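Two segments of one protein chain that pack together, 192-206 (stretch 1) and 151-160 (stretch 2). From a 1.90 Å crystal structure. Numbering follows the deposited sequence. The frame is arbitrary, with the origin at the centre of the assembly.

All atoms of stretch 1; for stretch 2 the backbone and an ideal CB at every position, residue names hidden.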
# COMPACT_ATOMS: atom_id res chain seq x y z
N ASN A 192 2.70 6.80 -4.94
CA ASN A 192 1.31 7.17 -5.22
C ASN A 192 0.97 7.71 -6.60
O ASN A 192 0.21 8.69 -6.73
CB ASN A 192 0.81 8.18 -4.19
CG ASN A 192 0.59 7.55 -2.84
OD1 ASN A 192 1.55 7.16 -2.15
ND2 ASN A 192 -0.68 7.43 -2.45
N GLN A 193 1.50 7.08 -7.63
CA GLN A 193 1.19 7.53 -8.98
C GLN A 193 -0.30 7.34 -9.29
O GLN A 193 -0.87 8.09 -10.08
CB GLN A 193 2.03 6.75 -9.99
CG GLN A 193 3.53 7.08 -9.87
CD GLN A 193 4.31 6.03 -9.08
OE1 GLN A 193 3.76 5.32 -8.21
NE2 GLN A 193 5.61 5.93 -9.38
N GLY A 194 -0.91 6.33 -8.67
CA GLY A 194 -2.32 6.05 -8.88
C GLY A 194 -3.24 7.12 -8.33
O GLY A 194 -4.19 7.56 -9.00
N SER A 195 -2.98 7.58 -7.11
CA SER A 195 -3.86 8.60 -6.53
C SER A 195 -3.52 10.01 -7.03
O SER A 195 -4.41 10.82 -7.29
CB SER A 195 -3.77 8.56 -5.00
OG SER A 195 -2.44 8.81 -4.58
N ARG A 196 -2.23 10.29 -7.17
CA ARG A 196 -1.76 11.58 -7.63
C ARG A 196 -1.99 11.87 -9.12
O ARG A 196 -2.48 12.94 -9.48
CB ARG A 196 -0.26 11.73 -7.36
CG ARG A 196 0.09 11.78 -5.89
CD ARG A 196 1.33 12.61 -5.67
NE ARG A 196 2.31 12.24 -6.65
CZ ARG A 196 2.87 13.05 -7.55
NH1 ARG A 196 2.57 14.34 -7.61
NH2 ARG A 196 3.68 12.51 -8.43
N LEU A 197 -1.67 10.91 -9.96
CA LEU A 197 -1.74 11.09 -11.40
C LEU A 197 -2.94 10.45 -12.10
O LEU A 197 -3.66 11.12 -12.83
CB LEU A 197 -0.42 10.60 -12.01
CG LEU A 197 0.84 11.14 -11.29
CD1 LEU A 197 2.14 10.62 -11.94
CD2 LEU A 197 0.85 12.68 -11.33
N THR A 198 -3.17 9.16 -11.87
CA THR A 198 -4.27 8.51 -12.55
C THR A 198 -5.63 9.09 -12.18
O THR A 198 -6.46 9.32 -13.07
CB THR A 198 -4.25 7.00 -12.26
OG1 THR A 198 -3.10 6.45 -12.90
CG2 THR A 198 -5.50 6.31 -12.76
N CYS A 199 -5.87 9.32 -10.90
CA CYS A 199 -7.15 9.87 -10.52
C CYS A 199 -7.33 11.29 -11.11
O CYS A 199 -8.43 11.67 -11.49
CB CYS A 199 -7.31 9.90 -8.99
SG CYS A 199 -7.56 8.24 -8.22
N TRP A 200 -6.24 12.04 -11.18
CA TRP A 200 -6.29 13.39 -11.74
C TRP A 200 -6.67 13.38 -13.22
O TRP A 200 -7.66 14.01 -13.63
CB TRP A 200 -4.94 14.09 -11.56
CG TRP A 200 -5.01 15.54 -12.00
CD1 TRP A 200 -5.46 16.61 -11.25
CD2 TRP A 200 -4.77 16.06 -13.33
NE1 TRP A 200 -5.51 17.74 -12.04
CE2 TRP A 200 -5.10 17.43 -13.31
CE3 TRP A 200 -4.31 15.48 -14.52
CZ2 TRP A 200 -4.99 18.25 -14.45
CZ3 TRP A 200 -4.20 16.30 -15.67
CH2 TRP A 200 -4.54 17.67 -15.61
N GLU A 201 -5.90 12.67 -14.04
CA GLU A 201 -6.21 12.68 -15.46
C GLU A 201 -7.56 12.06 -15.81
O GLU A 201 -8.17 12.47 -16.79
CB GLU A 201 -5.09 12.02 -16.29
CG GLU A 201 -4.90 10.51 -16.08
CD GLU A 201 -3.93 9.94 -17.08
OE1 GLU A 201 -4.34 9.63 -18.21
OE2 GLU A 201 -2.72 9.85 -16.76
N LEU A 202 -8.06 11.13 -15.00
CA LEU A 202 -9.35 10.55 -15.32
C LEU A 202 -10.45 11.54 -14.91
O LEU A 202 -11.40 11.77 -15.66
CB LEU A 202 -9.54 9.19 -14.63
CG LEU A 202 -8.66 8.05 -15.20
CD1 LEU A 202 -8.80 6.79 -14.36
CD2 LEU A 202 -9.06 7.78 -16.62
N MET A 203 -10.34 12.12 -13.73
CA MET A 203 -11.37 13.07 -13.33
C MET A 203 -11.36 14.29 -14.25
O MET A 203 -12.41 14.87 -14.55
CB MET A 203 -11.16 13.51 -11.88
CG MET A 203 -11.50 12.41 -10.89
SD MET A 203 -11.06 12.81 -9.21
CE MET A 203 -12.28 14.23 -8.90
N GLU A 204 -10.19 14.67 -14.71
CA GLU A 204 -10.05 15.84 -15.58
C GLU A 204 -10.80 15.58 -16.89
O GLU A 204 -11.44 16.47 -17.46
CB GLU A 204 -8.55 16.12 -15.82
CG GLU A 204 -8.22 17.39 -16.56
CD GLU A 204 -8.41 18.65 -15.71
OE1 GLU A 204 -8.74 18.54 -14.52
OE2 GLU A 204 -8.21 19.75 -16.25
N ASP A 205 -10.77 14.32 -17.35
CA ASP A 205 -11.44 13.94 -18.59
C ASP A 205 -12.86 13.41 -18.42
O ASP A 205 -13.47 12.92 -19.38
CB ASP A 205 -10.57 12.91 -19.35
CG ASP A 205 -9.20 13.45 -19.67
OD1 ASP A 205 -8.95 14.66 -19.39
OD2 ASP A 205 -8.36 12.69 -20.18
N GLY A 206 -13.40 13.48 -17.20
CA GLY A 206 -14.75 13.03 -16.96
C GLY A 206 -14.97 11.53 -16.95
O GLY A 206 -16.06 11.05 -17.24
N UNK A 151 -10.06 -2.12 -13.31
CA UNK A 151 -9.11 -1.83 -12.23
C UNK A 151 -7.76 -1.58 -12.92
O UNK A 151 -7.39 -2.28 -13.85
CB UNK A 151 -9.03 -2.97 -11.21
N UNK A 152 -7.05 -0.53 -12.51
CA UNK A 152 -5.77 -0.28 -13.12
C UNK A 152 -4.73 -0.10 -12.03
O UNK A 152 -5.08 -0.08 -10.84
CB UNK A 152 -5.83 0.94 -14.04
N UNK A 153 -3.46 0.02 -12.42
CA UNK A 153 -2.38 0.16 -11.44
C UNK A 153 -1.38 1.18 -11.96
O UNK A 153 -1.19 1.29 -13.17
CB UNK A 153 -1.70 -1.18 -11.17
N UNK A 154 -0.74 1.88 -11.04
CA UNK A 154 0.20 2.94 -11.38
C UNK A 154 -0.45 4.03 -12.24
O UNK A 154 -1.56 4.51 -11.92
CB UNK A 154 1.41 2.35 -12.11
N UNK A 155 0.20 4.43 -13.34
CA UNK A 155 -0.35 5.50 -14.18
C UNK A 155 0.12 5.36 -15.62
O UNK A 155 1.09 6.01 -16.03
CB UNK A 155 0.05 6.87 -13.63
N UNK A 156 -0.56 4.48 -16.36
CA UNK A 156 -0.25 4.23 -17.76
C UNK A 156 -1.27 5.04 -18.57
O UNK A 156 -2.09 4.49 -19.31
CB UNK A 156 -0.30 2.74 -18.10
N UNK A 157 -1.23 6.35 -18.38
CA UNK A 157 -2.15 7.24 -19.05
C UNK A 157 -1.49 8.31 -19.89
O UNK A 157 -0.34 8.16 -20.32
CB UNK A 157 -3.05 7.91 -18.01
N UNK A 158 -2.21 9.42 -20.09
CA UNK A 158 -1.72 10.50 -20.93
C UNK A 158 -0.61 11.34 -20.31
O UNK A 158 0.06 12.10 -21.00
CB UNK A 158 -2.89 11.42 -21.30
N UNK A 159 -0.40 11.21 -19.01
CA UNK A 159 0.68 11.97 -18.41
C UNK A 159 2.00 11.24 -18.68
O UNK A 159 3.04 11.88 -18.88
CB UNK A 159 0.45 12.16 -16.91
N UNK A 160 1.93 9.90 -18.74
CA UNK A 160 3.08 9.02 -18.97
C UNK A 160 3.46 8.91 -20.46
O UNK A 160 4.50 8.33 -20.81
CB UNK A 160 2.78 7.63 -18.41

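Position 151 lies in a strand, and its ideal CB has nothing of stretch 1 within 5.5 Å, so the helix sets no condition. It is Leu151, which makes no contact here.

At position 152 CA-to-CB points toward the helix but stops short of it. A modest or branched side chain that suits a strand could reach the methyl of Thr198. Thr152 does so, its CG2 lying 4.1 Å from Thr198 CG2.

The CB of 153 points away, leaving the choice to other surroundings; the residue is Tyr153.

Position 154 has phi/psi of 57/-132, a strained combination that glycine would accept most easily. Its CB points sideways, 4.9 Å from Gln193 CB, so a small side chain also fits. Cys154 rests SG 3.8 Å from Gln193 CB. Its backbone matters as much: Thr198 OG1 donates a 2.7 Å hydrogen bond to Cys154 O, and Gly194 CA lies 3.5 Å from Cys154 O in a CA-H...O contact.

At 155 the CB points toward the helix and sits 3.3 Å from Thr198 OG1, with the Glu201 carboxylate further along. Because that hydroxyl already donates its proton to 154, it is free to accept, and a short donor is wanted: asparagine, perhaps serine or histidine. Asn155 uses ND2 twice, donating to Thr198 OG1 (2.9 Å) and to Glu201 OE2 (2.9 Å), so one amide joins two residues of the helix.

The CB of 156 points away, and Ala156 makes no contact.

At 157 an ideal CB would lie 2.2 Å from Glu201 OE1, a clash, so glycine is the clear expectation. Gly157 CA lies 3.3 Å from Glu201 OE1.

At 158 the backbone N donates to Glu201 OE1 (2.8 Å), which any residue but proline could do. The CB points toward the helix, and the acidic side chains of Glu201, Glu204 and Asp205 favour a long cation, lysine or arginine. Arg158 reaches Asp205 and forms a salt bridge with it: NE bonds to Asp205 OD2 and NH2 to Asp205 OD1, each at 3.0 Å. Glu201 CB covers one face of the guanidinium.

Position 159 points toward Leu197 and the Trp200 ring, which invite an aliphatic side chain such as leucine, isoleucine or methionine. Leu159 places CD1 4.0 Å from Leu197 CB and 4.1 Å from Trp200 CE3.

The CB of 160 points sideways with no helix atom within 5.5 Å; Ala160 makes no contact.

Stretch 2 151-160: LTYCNAGRLA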
# COMPACT_ATOMS: atom_id res chain seq x y z
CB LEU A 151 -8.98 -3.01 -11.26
CG LEU A 151 -8.02 -2.87 -10.08
CD1 LEU A 151 -7.90 -1.42 -9.69
CD2 LEU A 151 -8.51 -3.64 -8.87
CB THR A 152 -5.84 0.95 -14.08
OG1 THR A 152 -4.64 0.98 -14.87
CG2 THR A 152 -6.03 2.27 -13.28
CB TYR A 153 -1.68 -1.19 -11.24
CG TYR A 153 -1.08 -1.33 -9.87
CD1 TYR A 153 -1.89 -1.56 -8.76
CD2 TYR A 153 0.30 -1.22 -9.68
CE1 TYR A 153 -1.35 -1.70 -7.49
CE2 TYR A 153 0.85 -1.35 -8.42
CZ TYR A 153 0.02 -1.60 -7.33
OH TYR A 153 0.54 -1.78 -6.08
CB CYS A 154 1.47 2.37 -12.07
SG CYS A 154 2.86 3.53 -11.84
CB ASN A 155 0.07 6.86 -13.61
CG ASN A 155 -0.37 8.04 -14.48
OD1 ASN A 155 0.46 8.82 -14.94
ND2 ASN A 155 -1.69 8.17 -14.70
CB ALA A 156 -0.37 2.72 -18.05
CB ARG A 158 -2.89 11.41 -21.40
CG ARG A 158 -3.66 12.18 -20.29
CD ARG A 158 -4.74 13.03 -20.97
NE ARG A 158 -5.61 13.82 -20.09
CZ ARG A 158 -5.27 14.96 -19.50
NH1 ARG A 158 -4.07 15.48 -19.66
NH2 ARG A 158 -6.18 15.62 -18.77
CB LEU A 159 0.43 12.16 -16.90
CG LEU A 159 -0.73 13.12 -16.58
CD1 LEU A 159 -1.02 13.11 -15.07
CD2 LEU A 159 -0.39 14.53 -17.06
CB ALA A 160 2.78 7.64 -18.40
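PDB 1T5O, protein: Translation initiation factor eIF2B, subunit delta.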